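Local coordinates for putative immunoglobulin-blocking virulence protein (Mycoplasma mycoides subsp. capri, PDB 7ADK) that probably binds host antibodies as an immunoglobulin-blocking virulence factor, and is seen here in a complex with a lipoprotein chain, at residues 144-149 / 171-176; 167-172 / 582-587; 556-561 / 613-618; 564-569 / 621-626. All blocks are in the same frame, centred on the assembly; numbering follows the deposited sequence.

Contact 1 of 4, residues 144-149 / 171-176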
loop_
_atom_site.group_PDB
_atom_site.type_symbol
_atom_site.label_atom_id
_atom_site.label_comp_id
_atom_site.label_asym_id
_atom_site.label_seq_id
_atom_site.Cartn_x
_atom_site.Cartn_y
_atom_site.Cartn_z
ATOM N N GLU A 144 8.660 -9.489 -50.800
ATOM C CA GLU A 144 7.403 -8.759 -51.023
ATOM C C GLU A 144 7.439 -7.358 -50.401
ATOM O O GLU A 144 8.065 -7.147 -49.364
ATOM C CB GLU A 144 6.230 -9.556 -50.440
ATOM C CG GLU A 144 6.048 -10.949 -51.057
ATOM C CD GLU A 144 5.763 -10.951 -52.567
ATOM O OE1 GLU A 144 6.248 -11.856 -53.281
ATOM O OE2 GLU A 144 5.002 -10.091 -53.060
ATOM N N GLY A 145 6.761 -6.390 -51.016
ATOM C CA GLY A 145 6.523 -5.074 -50.420
ATOM C C GLY A 145 5.445 -5.126 -49.331
ATOM O O GLY A 145 4.509 -5.924 -49.447
ATOM N N PRO A 146 5.517 -4.285 -48.286
ATOM C CA PRO A 146 4.543 -4.303 -47.202
ATOM C C PRO A 146 3.189 -3.725 -47.656
ATOM O O PRO A 146 3.159 -2.619 -48.206
ATOM C CB PRO A 146 5.174 -3.485 -46.081
ATOM C CG PRO A 146 6.080 -2.501 -46.807
ATOM C CD PRO A 146 6.522 -3.262 -48.048
ATOM N N PRO A 147 2.061 -4.421 -47.429
ATOM C CA PRO A 147 0.725 -3.910 -47.732
ATOM C C PRO A 147 0.461 -2.535 -47.116
ATOM O O PRO A 147 0.713 -2.306 -45.940
ATOM C CB PRO A 147 -0.253 -4.956 -47.196
ATOM C CG PRO A 147 0.556 -6.249 -47.232
ATOM C CD PRO A 147 1.977 -5.789 -46.948
ATOM N N GLY A 148 -0.070 -1.611 -47.902
ATOM C CA GLY A 148 -0.442 -0.275 -47.440
ATOM C C GLY A 148 -1.620 -0.285 -46.464
ATOM O O GLY A 148 -2.550 -1.080 -46.611
ATOM N N PHE A 149 -1.618 0.626 -45.491
ATOM C CA PHE A 149 -2.776 0.862 -44.629
ATOM C C PHE A 149 -3.947 1.424 -45.449
ATOM O O PHE A 149 -3.869 2.531 -45.991
ATOM C CB PHE A 149 -2.417 1.796 -43.476
ATOM C CG PHE A 149 -3.610 2.233 -42.656
ATOM C CD1 PHE A 149 -4.251 1.325 -41.799
ATOM C CD2 PHE A 149 -4.078 3.556 -42.738
ATOM C CE1 PHE A 149 -5.333 1.748 -41.013
ATOM C CE2 PHE A 149 -5.169 3.974 -41.962
ATOM C CZ PHE A 149 -5.798 3.069 -41.100
ATOM N N THR A 171 7.296 -0.283 -42.516
ATOM C CA THR A 171 8.106 0.568 -43.392
ATOM C C THR A 171 8.983 -0.192 -44.385
ATOM O O THR A 171 9.428 0.408 -45.355
ATOM C CB THR A 171 9.034 1.430 -42.535
ATOM O OG1 THR A 171 9.737 0.618 -41.651
ATOM C CG2 THR A 171 8.286 2.440 -41.697
ATOM N N VAL A 172 9.261 -1.480 -44.170
ATOM C CA VAL A 172 10.233 -2.274 -44.941
ATOM C C VAL A 172 9.677 -3.629 -45.380
ATOM O O VAL A 172 8.738 -4.169 -44.798
ATOM C CB VAL A 172 11.574 -2.455 -44.196
ATOM C CG1 VAL A 172 12.287 -1.118 -43.989
ATOM C CG2 VAL A 172 11.455 -3.172 -42.854
ATOM N N ASN A 173 10.270 -4.154 -46.451
ATOM C CA ASN A 173 9.881 -5.365 -47.173
ATOM C C ASN A 173 9.922 -6.640 -46.311
ATOM O O ASN A 173 10.585 -6.692 -45.274
ATOM C CB ASN A 173 10.792 -5.478 -48.417
ATOM C CG ASN A 173 10.844 -4.207 -49.249
ATOM O OD1 ASN A 173 11.548 -3.270 -48.923
ATOM N ND2 ASN A 173 10.113 -4.110 -50.320
ATOM N N LYS A 174 9.241 -7.694 -46.774
ATOM C CA LYS A 174 9.152 -9.019 -46.137
ATOM C C LYS A 174 9.963 -10.061 -46.919
ATOM O O LYS A 174 9.972 -10.032 -48.146
ATOM C CB LYS A 174 7.662 -9.399 -46.061
ATOM C CG LYS A 174 7.302 -10.591 -45.163
ATOM C CD LYS A 174 7.388 -10.265 -43.664
ATOM C CE LYS A 174 6.756 -11.389 -42.842
ATOM N NZ LYS A 174 6.650 -11.069 -41.400
ATOM N N ILE A 175 10.627 -10.990 -46.227
ATOM C CA ILE A 175 11.244 -12.189 -46.824
ATOM C C ILE A 175 10.281 -13.375 -46.674
ATOM O O ILE A 175 10.037 -13.826 -45.557
ATOM C CB ILE A 175 12.605 -12.501 -46.153
ATOM C CG1 ILE A 175 13.662 -11.385 -46.323
ATOM C CG2 ILE A 175 13.180 -13.810 -46.708
ATOM C CD1 ILE A 175 14.715 -11.371 -45.211
ATOM N N LEU A 176 9.750 -13.908 -47.776
ATOM C CA LEU A 176 8.865 -15.078 -47.728
ATOM C C LEU A 176 9.628 -16.400 -47.668
ATOM O O LEU A 176 9.197 -17.338 -46.999
ATOM C CB LEU A 176 7.922 -15.108 -48.936
ATOM C CG LEU A 176 6.947 -13.939 -49.088
ATOM C CD1 LEU A 176 5.912 -14.354 -50.130
ATOM C CD2 LEU A 176 6.211 -13.572 -47.806
#

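Contact 2 of 4, residues 167-172 / 582-587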
loop_
_atom_site.group_PDB
_atom_site.type_symbol
_atom_site.label_atom_id
_atom_site.label_comp_id
_atom_site.label_asym_id
_atom_site.label_seq_id
_atom_site.Cartn_x
_atom_site.Cartn_y
_atom_site.Cartn_z
ATOM N N TYR A 167 -0.396 7.262 -40.853
ATOM C CA TYR A 167 0.725 6.499 -40.298
ATOM C C TYR A 167 0.874 5.127 -40.987
ATOM O O TYR A 167 -0.126 4.532 -41.385
ATOM C CB TYR A 167 0.500 6.360 -38.792
ATOM C CG TYR A 167 1.660 5.783 -38.005
ATOM C CD1 TYR A 167 1.808 4.392 -37.846
ATOM C CD2 TYR A 167 2.574 6.653 -37.393
ATOM C CE1 TYR A 167 2.885 3.877 -37.104
ATOM C CE2 TYR A 167 3.650 6.142 -36.647
ATOM C CZ TYR A 167 3.805 4.752 -36.496
ATOM O OH TYR A 167 4.838 4.258 -35.769
ATOM N N GLN A 168 2.094 4.588 -41.103
ATOM C CA GLN A 168 2.311 3.180 -41.455
ATOM C C GLN A 168 3.409 2.512 -40.618
ATOM O O GLN A 168 4.476 3.078 -40.385
ATOM C CB GLN A 168 2.474 3.024 -42.968
ATOM C CG GLN A 168 2.904 1.608 -43.356
ATOM C CD GLN A 168 2.571 1.201 -44.773
ATOM O OE1 GLN A 168 1.666 1.691 -45.409
ATOM N NE2 GLN A 168 3.243 0.218 -45.285
ATOM N N ASN A 169 3.116 1.298 -40.152
ATOM C CA ASN A 169 3.926 0.522 -39.228
ATOM C C ASN A 169 5.008 -0.305 -39.953
ATOM O O ASN A 169 6.188 -0.140 -39.655
ATOM C CB ASN A 169 2.973 -0.332 -38.374
ATOM C CG ASN A 169 3.534 -0.592 -36.990
ATOM O OD1 ASN A 169 4.646 -1.047 -36.819
ATOM N ND2 ASN A 169 2.817 -0.263 -35.947
ATOM N N HIS A 170 4.657 -1.146 -40.932
ATOM C CA HIS A 170 5.654 -1.857 -41.745
ATOM C C HIS A 170 6.201 -0.956 -42.850
ATOM O O HIS A 170 5.677 -0.863 -43.956
ATOM C CB HIS A 170 5.145 -3.203 -42.269
ATOM C CG HIS A 170 5.106 -4.305 -41.237
ATOM N ND1 HIS A 170 5.648 -4.264 -39.948
ATOM C CD2 HIS A 170 4.620 -5.556 -41.461
ATOM C CE1 HIS A 170 5.437 -5.477 -39.418
ATOM N NE2 HIS A 170 4.818 -6.269 -40.304
ATOM N N THR A 171 7.296 -0.283 -42.516
ATOM C CA THR A 171 8.106 0.568 -43.392
ATOM C C THR A 171 8.983 -0.192 -44.385
ATOM O O THR A 171 9.428 0.408 -45.355
ATOM C CB THR A 171 9.034 1.430 -42.535
ATOM O OG1 THR A 171 9.737 0.618 -41.651
ATOM C CG2 THR A 171 8.286 2.440 -41.697
ATOM N N VAL A 172 9.261 -1.480 -44.170
ATOM C CA VAL A 172 10.233 -2.274 -44.941
ATOM C C VAL A 172 9.677 -3.629 -45.380
ATOM O O VAL A 172 8.738 -4.169 -44.798
ATOM C CB VAL A 172 11.574 -2.455 -44.196
ATOM C CG1 VAL A 172 12.287 -1.118 -43.989
ATOM C CG2 VAL A 172 11.455 -3.172 -42.854
ATOM N N ASN A 582 -3.314 1.002 -36.506
ATOM C CA ASN A 582 -1.973 0.620 -36.948
ATOM C C ASN A 582 -0.849 1.422 -36.259
ATOM O O ASN A 582 0.309 1.034 -36.342
ATOM C CB ASN A 582 -1.916 0.635 -38.480
ATOM C CG ASN A 582 -1.865 2.012 -39.079
ATOM O OD1 ASN A 582 -2.600 2.910 -38.701
ATOM N ND2 ASN A 582 -0.987 2.212 -40.016
ATOM N N GLU A 583 -1.166 2.503 -35.551
ATOM C CA GLU A 583 -0.225 3.287 -34.747
ATOM C C GLU A 583 0.065 2.632 -33.385
ATOM O O GLU A 583 -0.862 2.133 -32.753
ATOM C CB GLU A 583 -0.778 4.684 -34.448
ATOM C CG GLU A 583 -1.243 5.499 -35.657
ATOM C CD GLU A 583 -1.864 6.845 -35.251
ATOM O OE1 GLU A 583 -1.425 7.430 -34.234
ATOM O OE2 GLU A 583 -2.760 7.348 -35.955
ATOM N N PRO A 584 1.296 2.704 -32.844
ATOM C CA PRO A 584 1.652 2.022 -31.599
ATOM C C PRO A 584 0.888 2.440 -30.338
ATOM O O PRO A 584 0.659 1.620 -29.459
ATOM C CB PRO A 584 3.132 2.303 -31.402
ATOM C CG PRO A 584 3.662 2.620 -32.788
ATOM C CD PRO A 584 2.476 3.275 -33.473
ATOM N N PHE A 585 0.487 3.705 -30.202
ATOM C CA PHE A 585 -0.198 4.186 -28.990
ATOM C C PHE A 585 -1.590 3.573 -28.834
ATOM O O PHE A 585 -2.019 3.217 -27.739
ATOM C CB PHE A 585 -0.292 5.719 -28.988
ATOM C CG PHE A 585 -0.892 6.287 -27.715
ATOM C CD1 PHE A 585 -2.270 6.548 -27.625
ATOM C CD2 PHE A 585 -0.076 6.502 -26.592
ATOM C CE1 PHE A 585 -2.819 7.022 -26.430
ATOM C CE2 PHE A 585 -0.631 6.977 -25.399
ATOM C CZ PHE A 585 -2.002 7.240 -25.317
ATOM N N PHE A 586 -2.317 3.410 -29.936
ATOM C CA PHE A 586 -3.668 2.843 -29.944
ATOM C C PHE A 586 -3.704 1.316 -29.810
ATOM O O PHE A 586 -4.779 0.726 -29.779
ATOM C CB PHE A 586 -4.437 3.368 -31.160
ATOM C CG PHE A 586 -4.606 4.866 -31.111
ATOM C CD1 PHE A 586 -5.338 5.462 -30.077
ATOM C CD2 PHE A 586 -3.931 5.681 -32.021
ATOM C CE1 PHE A 586 -5.426 6.857 -29.976
ATOM C CE2 PHE A 586 -3.994 7.073 -31.910
ATOM C CZ PHE A 586 -4.747 7.668 -30.894
ATOM N N GLN A 587 -2.547 0.673 -29.668
ATOM C CA GLN A 587 -2.427 -0.771 -29.490
ATOM C C GLN A 587 -2.398 -1.221 -28.027
ATOM O O GLN A 587 -2.413 -2.411 -27.745
ATOM C CB GLN A 587 -1.205 -1.279 -30.254
ATOM C CG GLN A 587 -1.446 -1.157 -31.761
ATOM C CD GLN A 587 -0.181 -1.169 -32.592
ATOM O OE1 GLN A 587 0.894 -1.553 -32.174
ATOM N NE2 GLN A 587 -0.276 -0.767 -33.829
#

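Contact 3 of 4, residues 556-561 / 613-618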
loop_
_atom_site.group_PDB
_atom_site.type_symbol
_atom_site.label_atom_id
_atom_site.label_comp_id
_atom_site.label_asym_id
_atom_site.label_seq_id
_atom_site.Cartn_x
_atom_site.Cartn_y
_atom_site.Cartn_z
ATOM N N PHE A 556 -14.438 7.447 -21.124
ATOM C CA PHE A 556 -15.247 8.547 -21.650
ATOM C C PHE A 556 -15.719 9.498 -20.538
ATOM O O PHE A 556 -15.893 9.078 -19.395
ATOM C CB PHE A 556 -16.383 7.968 -22.491
ATOM C CG PHE A 556 -15.886 7.247 -23.726
ATOM C CD1 PHE A 556 -15.661 7.971 -24.908
ATOM C CD2 PHE A 556 -15.622 5.868 -23.697
ATOM C CE1 PHE A 556 -15.198 7.319 -26.061
ATOM C CE2 PHE A 556 -15.159 5.216 -24.851
ATOM C CZ PHE A 556 -14.950 5.938 -26.034
ATOM N N ASP A 557 -15.909 10.776 -20.855
ATOM C CA ASP A 557 -16.309 11.813 -19.901
ATOM C C ASP A 557 -17.798 12.178 -20.064
ATOM O O ASP A 557 -18.469 11.737 -20.997
ATOM C CB ASP A 557 -15.345 13.015 -19.988
ATOM C CG ASP A 557 -15.212 13.813 -18.676
ATOM O OD1 ASP A 557 -15.989 13.573 -17.724
ATOM O OD2 ASP A 557 -14.305 14.673 -18.581
ATOM N N GLN A 558 -18.366 12.948 -19.139
ATOM C CA GLN A 558 -19.817 13.178 -19.096
ATOM C C GLN A 558 -20.378 13.901 -20.325
ATOM O O GLN A 558 -21.464 13.565 -20.780
ATOM C CB GLN A 558 -20.216 13.921 -17.818
ATOM C CG GLN A 558 -21.734 14.068 -17.628
ATOM C CD GLN A 558 -22.500 12.742 -17.636
ATOM O OE1 GLN A 558 -22.678 12.071 -16.633
ATOM N NE2 GLN A 558 -23.009 12.310 -18.760
ATOM N N GLU A 559 -19.638 14.851 -20.883
ATOM C CA GLU A 559 -19.988 15.623 -22.076
ATOM C C GLU A 559 -19.957 14.814 -23.395
ATOM O O GLU A 559 -20.233 15.353 -24.466
ATOM C CB GLU A 559 -19.116 16.892 -22.123
ATOM C CG GLU A 559 -17.585 16.691 -22.069
ATOM C CD GLU A 559 -16.976 16.880 -20.664
ATOM O OE1 GLU A 559 -17.565 16.410 -19.673
ATOM O OE2 GLU A 559 -15.913 17.523 -20.538
ATOM N N ASP A 560 -19.656 13.513 -23.344
ATOM C CA ASP A 560 -19.637 12.583 -24.484
ATOM C C ASP A 560 -20.953 11.798 -24.659
ATOM O O ASP A 560 -21.024 10.886 -25.477
ATOM C CB ASP A 560 -18.431 11.634 -24.372
ATOM C CG ASP A 560 -17.071 12.316 -24.183
ATOM O OD1 ASP A 560 -16.869 13.440 -24.689
ATOM O OD2 ASP A 560 -16.165 11.697 -23.584
ATOM N N PHE A 561 -22.002 12.125 -23.900
ATOM C CA PHE A 561 -23.266 11.384 -23.853
ATOM C C PHE A 561 -24.475 12.311 -23.585
ATOM O O PHE A 561 -25.273 12.076 -22.682
ATOM C CB PHE A 561 -23.095 10.253 -22.828
ATOM C CG PHE A 561 -24.194 9.212 -22.795
ATOM C CD1 PHE A 561 -24.326 8.294 -23.849
ATOM C CD2 PHE A 561 -25.099 9.170 -21.720
ATOM C CE1 PHE A 561 -25.364 7.357 -23.837
ATOM C CE2 PHE A 561 -26.148 8.248 -21.722
ATOM C CZ PHE A 561 -26.279 7.339 -22.777
ATOM N N ARG A 613 -17.342 8.267 -15.224
ATOM C CA ARG A 613 -17.653 9.697 -15.369
ATOM C C ARG A 613 -18.978 9.952 -16.088
ATOM O O ARG A 613 -19.451 11.075 -16.039
ATOM C CB ARG A 613 -16.516 10.426 -16.090
ATOM C CG ARG A 613 -15.159 10.354 -15.391
ATOM C CD ARG A 613 -14.099 10.978 -16.284
ATOM N NE ARG A 613 -12.743 10.792 -15.767
ATOM C CZ ARG A 613 -11.623 10.830 -16.456
ATOM N NH1 ARG A 613 -11.595 11.035 -17.729
ATOM N NH2 ARG A 613 -10.493 10.650 -15.874
ATOM N N VAL A 614 -19.583 8.958 -16.744
ATOM C CA VAL A 614 -20.738 9.131 -17.639
ATOM C C VAL A 614 -21.919 8.302 -17.153
ATOM O O VAL A 614 -22.056 7.112 -17.425
ATOM C CB VAL A 614 -20.338 8.933 -19.111
ATOM C CG1 VAL A 614 -19.552 7.665 -19.425
ATOM C CG2 VAL A 614 -21.529 8.997 -20.055
ATOM N N THR A 615 -22.785 8.946 -16.374
ATOM C CA THR A 615 -23.675 8.270 -15.415
ATOM C C THR A 615 -24.870 7.543 -16.036
ATOM O O THR A 615 -25.504 6.736 -15.360
ATOM C CB THR A 615 -24.171 9.243 -14.332
ATOM O OG1 THR A 615 -25.029 10.222 -14.870
ATOM C CG2 THR A 615 -23.024 9.968 -13.638
ATOM N N GLY A 616 -25.205 7.807 -17.303
ATOM C CA GLY A 616 -26.354 7.181 -17.968
ATOM C C GLY A 616 -26.128 5.754 -18.483
ATOM O O GLY A 616 -27.083 4.998 -18.630
ATOM N N ILE A 617 -24.882 5.347 -18.721
ATOM C CA ILE A 617 -24.536 4.044 -19.298
ATOM C C ILE A 617 -24.604 2.937 -18.235
ATOM O O ILE A 617 -23.963 3.023 -17.187
ATOM C CB ILE A 617 -23.156 4.102 -19.986
ATOM C CG1 ILE A 617 -23.144 5.190 -21.071
ATOM C CG2 ILE A 617 -22.778 2.750 -20.605
ATOM C CD1 ILE A 617 -21.783 5.452 -21.674
ATOM N N LYS A 618 -25.354 1.869 -18.512
ATOM C CA LYS A 618 -25.553 0.731 -17.594
ATOM C C LYS A 618 -25.095 -0.613 -18.162
ATOM O O LYS A 618 -25.067 -1.613 -17.463
ATOM C CB LYS A 618 -27.032 0.712 -17.169
ATOM C CG LYS A 618 -27.332 1.840 -16.166
ATOM C CD LYS A 618 -28.813 1.984 -15.825
ATOM C CE LYS A 618 -29.684 2.572 -16.941
ATOM N NZ LYS A 618 -29.480 4.018 -17.166
#

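Contact 4 of 4, residues 564-569 / 621-626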
loop_
_atom_site.group_PDB
_atom_site.type_symbol
_atom_site.label_atom_id
_atom_site.label_comp_id
_atom_site.label_asym_id
_atom_site.label_seq_id
_atom_site.Cartn_x
_atom_site.Cartn_y
_atom_site.Cartn_z
ATOM N N GLY A 564 -28.851 11.185 -24.954
ATOM C CA GLY A 564 -29.097 9.748 -25.083
ATOM C C GLY A 564 -28.482 9.118 -26.320
ATOM O O GLY A 564 -28.661 7.950 -26.556
ATOM N N SER A 565 -27.751 9.883 -27.122
ATOM C CA SER A 565 -27.008 9.444 -28.285
ATOM C C SER A 565 -25.808 8.615 -27.914
ATOM O O SER A 565 -25.146 8.954 -27.045
ATOM C CB SER A 565 -26.583 10.612 -29.102
ATOM O OG SER A 565 -25.942 10.224 -30.259
ATOM N N TYR A 566 -25.444 7.620 -28.718
ATOM C CA TYR A 566 -24.244 6.794 -28.494
ATOM C C TYR A 566 -23.226 7.064 -29.618
ATOM O O TYR A 566 -22.229 6.367 -29.755
ATOM C CB TYR A 566 -24.630 5.302 -28.406
ATOM C CG TYR A 566 -25.176 4.844 -27.066
ATOM C CD1 TYR A 566 -24.283 4.521 -26.028
ATOM C CD2 TYR A 566 -26.561 4.728 -26.855
ATOM C CE1 TYR A 566 -24.771 4.085 -24.782
ATOM C CE2 TYR A 566 -27.055 4.310 -25.606
ATOM C CZ TYR A 566 -26.162 3.986 -24.564
ATOM O OH TYR A 566 -26.648 3.604 -23.357
ATOM N N GLU A 567 -23.427 8.129 -30.391
ATOM C CA GLU A 567 -22.645 8.497 -31.563
ATOM C C GLU A 567 -21.192 8.877 -31.236
ATOM O O GLU A 567 -20.272 8.257 -31.770
ATOM C CB GLU A 567 -23.433 9.601 -32.273
ATOM C CG GLU A 567 -22.872 10.075 -33.592
ATOM C CD GLU A 567 -23.677 11.192 -34.260
ATOM O OE1 GLU A 567 -24.883 11.374 -33.978
ATOM O OE2 GLU A 567 -23.098 11.891 -35.121
ATOM N N ARG A 568 -20.972 9.811 -30.301
ATOM C CA ARG A 568 -19.625 10.276 -29.940
ATOM C C ARG A 568 -18.765 9.169 -29.333
ATOM O O ARG A 568 -17.564 9.144 -29.561
ATOM C CB ARG A 568 -19.714 11.486 -29.005
ATOM C CG ARG A 568 -18.582 12.478 -29.234
ATOM C CD ARG A 568 -18.519 13.551 -28.143
ATOM N NE ARG A 568 -17.736 14.719 -28.577
ATOM C CZ ARG A 568 -16.691 15.284 -28.002
ATOM N NH1 ARG A 568 -16.174 14.898 -26.887
ATOM N NH2 ARG A 568 -16.121 16.285 -28.575
ATOM N N ILE A 569 -19.364 8.231 -28.595
ATOM C CA ILE A 569 -18.663 7.074 -28.044
ATOM C C ILE A 569 -18.293 6.084 -29.148
ATOM O O ILE A 569 -17.147 5.679 -29.202
ATOM C CB ILE A 569 -19.452 6.427 -26.892
ATOM C CG1 ILE A 569 -19.584 7.414 -25.718
ATOM C CG2 ILE A 569 -18.748 5.161 -26.420
ATOM C CD1 ILE A 569 -20.543 6.994 -24.636
ATOM N N LYS A 621 -25.132 -1.767 -24.259
ATOM C CA LYS A 621 -26.174 -1.378 -25.226
ATOM C C LYS A 621 -25.667 -0.233 -26.109
ATOM O O LYS A 621 -25.118 0.735 -25.604
ATOM C CB LYS A 621 -27.468 -0.957 -24.501
ATOM C CG LYS A 621 -28.652 -0.741 -25.460
ATOM C CD LYS A 621 -29.854 -0.032 -24.828
ATOM C CE LYS A 621 -29.797 1.489 -24.930
ATOM N NZ LYS A 621 -30.140 1.980 -26.284
ATOM N N GLY A 622 -25.890 -0.321 -27.414
ATOM C CA GLY A 622 -25.590 0.742 -28.372
ATOM C C GLY A 622 -24.119 0.895 -28.732
ATOM O O GLY A 622 -23.768 1.835 -29.425
ATOM N N LEU A 623 -23.235 -0.003 -28.282
ATOM C CA LEU A 623 -21.788 0.027 -28.514
ATOM C C LEU A 623 -21.359 -1.037 -29.540
ATOM O O LEU A 623 -21.708 -2.211 -29.415
ATOM C CB LEU A 623 -21.055 -0.161 -27.175
ATOM C CG LEU A 623 -21.374 0.858 -26.067
ATOM C CD1 LEU A 623 -20.460 0.606 -24.873
ATOM C CD2 LEU A 623 -21.168 2.300 -26.514
ATOM N N ARG A 624 -20.580 -0.640 -30.551
ATOM C CA ARG A 624 -20.089 -1.492 -31.643
ATOM C C ARG A 624 -18.607 -1.815 -31.482
ATOM O O ARG A 624 -17.807 -0.917 -31.247
ATOM C CB ARG A 624 -20.372 -0.809 -32.985
ATOM C CG ARG A 624 -21.876 -0.625 -33.223
ATOM C CD ARG A 624 -22.188 -0.055 -34.605
ATOM N NE ARG A 624 -21.798 1.360 -34.732
ATOM C CZ ARG A 624 -22.548 2.412 -34.474
ATOM N NH1 ARG A 624 -22.135 3.603 -34.744
ATOM N NH2 ARG A 624 -23.733 2.315 -33.969
ATOM N N PHE A 625 -18.226 -3.086 -31.612
ATOM C CA PHE A 625 -16.843 -3.561 -31.424
ATOM C C PHE A 625 -16.242 -4.171 -32.696
ATOM O O PHE A 625 -15.209 -4.827 -32.621
ATOM C CB PHE A 625 -16.736 -4.498 -30.203
ATOM C CG PHE A 625 -17.043 -3.855 -28.857
ATOM C CD1 PHE A 625 -18.377 -3.716 -28.451
ATOM C CD2 PHE A 625 -16.018 -3.374 -28.027
ATOM C CE1 PHE A 625 -18.696 -3.121 -27.220
ATOM C CE2 PHE A 625 -16.338 -2.748 -26.809
ATOM C CZ PHE A 625 -17.673 -2.624 -26.402
ATOM N N ASP A 626 -16.837 -3.937 -33.868
ATOM C CA ASP A 626 -16.261 -4.286 -35.175
ATOM C C ASP A 626 -16.380 -3.151 -36.221
ATOM O O ASP A 626 -17.106 -2.176 -36.039
ATOM C CB ASP A 626 -16.765 -5.648 -35.667
ATOM C CG ASP A 626 -18.274 -5.816 -35.843
ATOM O OD1 ASP A 626 -19.046 -4.883 -35.575
ATOM O OD2 ASP A 626 -18.698 -6.916 -36.245
#

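Contact 1 of 4, residues 144-149 / 171-176
Glu144 and Lys174 form a hydrogen-bonded antiparallel pair at the end of strand 138-144, the middle strand of a small three-stranded antiparallel sheet whose outer partner here is strand 174-178. Both backbone bonds of the pair are present: Glu144 N gives to Lys174 O at 3.0 Å, and Lys174 N returns to Glu144 O at 2.9 Å, nearly straight at 170°. The Glu144 side chain lies on the same face of the sheet as that of Lys174 and leans on Leu176. Its CG, set beside the backbone N and anti to the carbonyl carbon (chi1 -60°), touches Leu176 CD1 at 3.5 Å, while the carboxylate turns off at the chi2 bend to make a salt bridge with Arg128. At Gly145 the pairing ends, and the backbone runs past the amide of Asn173, whose ND2 sits 3.7 Å from Gly145 CA. Asn173 CB stays beside the Glu144 carbonyl. Pro146 then turns its ring toward the loop that leads into strand 174-178, and it also packs on His170 there. The ring meets main chain more than side chain: Pro146 CD faces Asn173 CA at 4.1 Å, and Pro146 CG rests 3.7 Å from Val172 O.

Contact 2 of 4, residues 167-172 / 582-587
Asn582 and Asn169 each give a side-chain N-H to a backbone carbonyl of the facing loop, knitting two irregular loops together. Asn582 ND2 gives to Tyr167 O at 2.8 Å; the oxygen lies almost in the plane of the Asn582 amide, but the donor stands well above the plane of the Tyr167 carbonyl. In return Asn169 ND2 gives to Asn582 O at 2.9 Å, a nearly linear bond (172°) close to the direction of the C=O. Within 167-172, Gln168 NE2 reaches His170 O at 3.0 Å. The Tyr167 ring, its CG anti to the backbone N (chi1 -171°), has Glu583 CB over one face toward the rim, and Glu583 CG touches Tyr167 CB at 3.7 Å. Tyr167 CZ meets Pro584 CD at 3.6 Å, the two side chains crossing at about a right angle. Asp597 serves both loops, its carboxylate bonding to Asn582 ND2 and to the backbone N of Asn169 and of His170, while the Glu583 carboxylate forms a salt bridge with Arg580. Helix 339-351 borders the 167-172 loop: its Asp347 bonds to the Tyr167 hydroxyl, Arg343 gives to Asn169 OD1, so both ends of that amide are engaged, and Arg346 holds Gln168 O. On the other side of the contact, the 582-587 loop follows helix 567-579, on which its Phe586 packs.

Contact 3 of 4, residues 556-561 / 613-618
Phe561 and Ile617 meet face-on where two loops emerge from neighbouring strands of a parallel sheet: a 3-10 turn at about 558-560, after strand 553-555, and a type I beta turn from Val614 to Ile617, after strand 608-610. Phe561 CG stands anti to the backbone N (chi1 -170°), and the ring lies against Ile617 and Gly616 of the beta turn. Ile617 CG1 sits above the ring centre, 4.1 Å from the centroid and only 8° off the normal, a CH-pi contact. Val614 crosses the same side chain at about a right angle and puts its CG2 3.4 Å from Phe561 CB. Gly616, inside the turn, offers bare backbone to the ring, with Phe561 CE2 3.9 Å from its CA. On the polar flank, Asp557 and Arg613 pass each other aslant. Asp557 OD1 touches the aliphatic part of Arg613, at CD, at 3.5 Å, and it accepts a hydrogen bond from Gln558 N within its own loop; the other carboxylate oxygen forms a salt bridge with Lys464. Gly681 of the lipoprotein chain packs on Asp557 and Gln558, and Thr683 of that chain on Thr615. Gln558, bent at chi2 (56°), folds back to the turn: its OE1 receives Thr615 N at 3.1 Å and, weakly, Thr615 OG1 at 3.5 Å.

Contact 4 of 4, residues 564-569 / 621-626
Tyr566 lays one ring face against the backbone of Lys621 and Gly622, just where helix 567-579 begins. This is contact of ring with main chain: Lys621 O stands 3.4 Å above the plane of the Tyr566 ring, offset toward the rim and nearest to CE1, and Gly622 CA lies over the same face. Gly622 O comes 3.7 Å from Tyr566 CB. The Lys621 side chain, bent at chi3 and chi4, curls round so that its NZ approaches Tyr566 CE2 at 3.9 Å. The apolar part is Leu623 CD2, a single methyl shared by two side chains, 3.9 Å from Tyr566 CD1 and 3.7 Å from Ile569 CG2. Among the local polar groups, Tyr566 is at the N-cap position, and just before it Ser565 OG accepts from Glu567 N in an ST turn. Asn570, in the first turn of helix 567-579, binds Gly622 O and Arg624 N, tying the 621-626 loop to the start of the helix on its way to strand 640-643.

Only contact 2 is truly buried, and it is held largely by side-chain amides bonding to backbone carbonyls, with the outside carboxylate of Asp597 taking backbone N-H groups. Contact 1, at the surface, is strand pairing by main-chain bonds; it shares Thr171 and Val172 with contact 2, so the two follow one another along the same loop. Contacts 3 and 4, both partly buried, join the loops around the start of helix 567-579 to the long loop after strand 608-610. Their chemistry is mainly rings against backbone and aliphatic carbon, and they are tied by the Asp560-Arg568 salt bridge and an edge-to-face pairing of Phe561 with Tyr566. Contact 3 alone borders the lipoprotein chain.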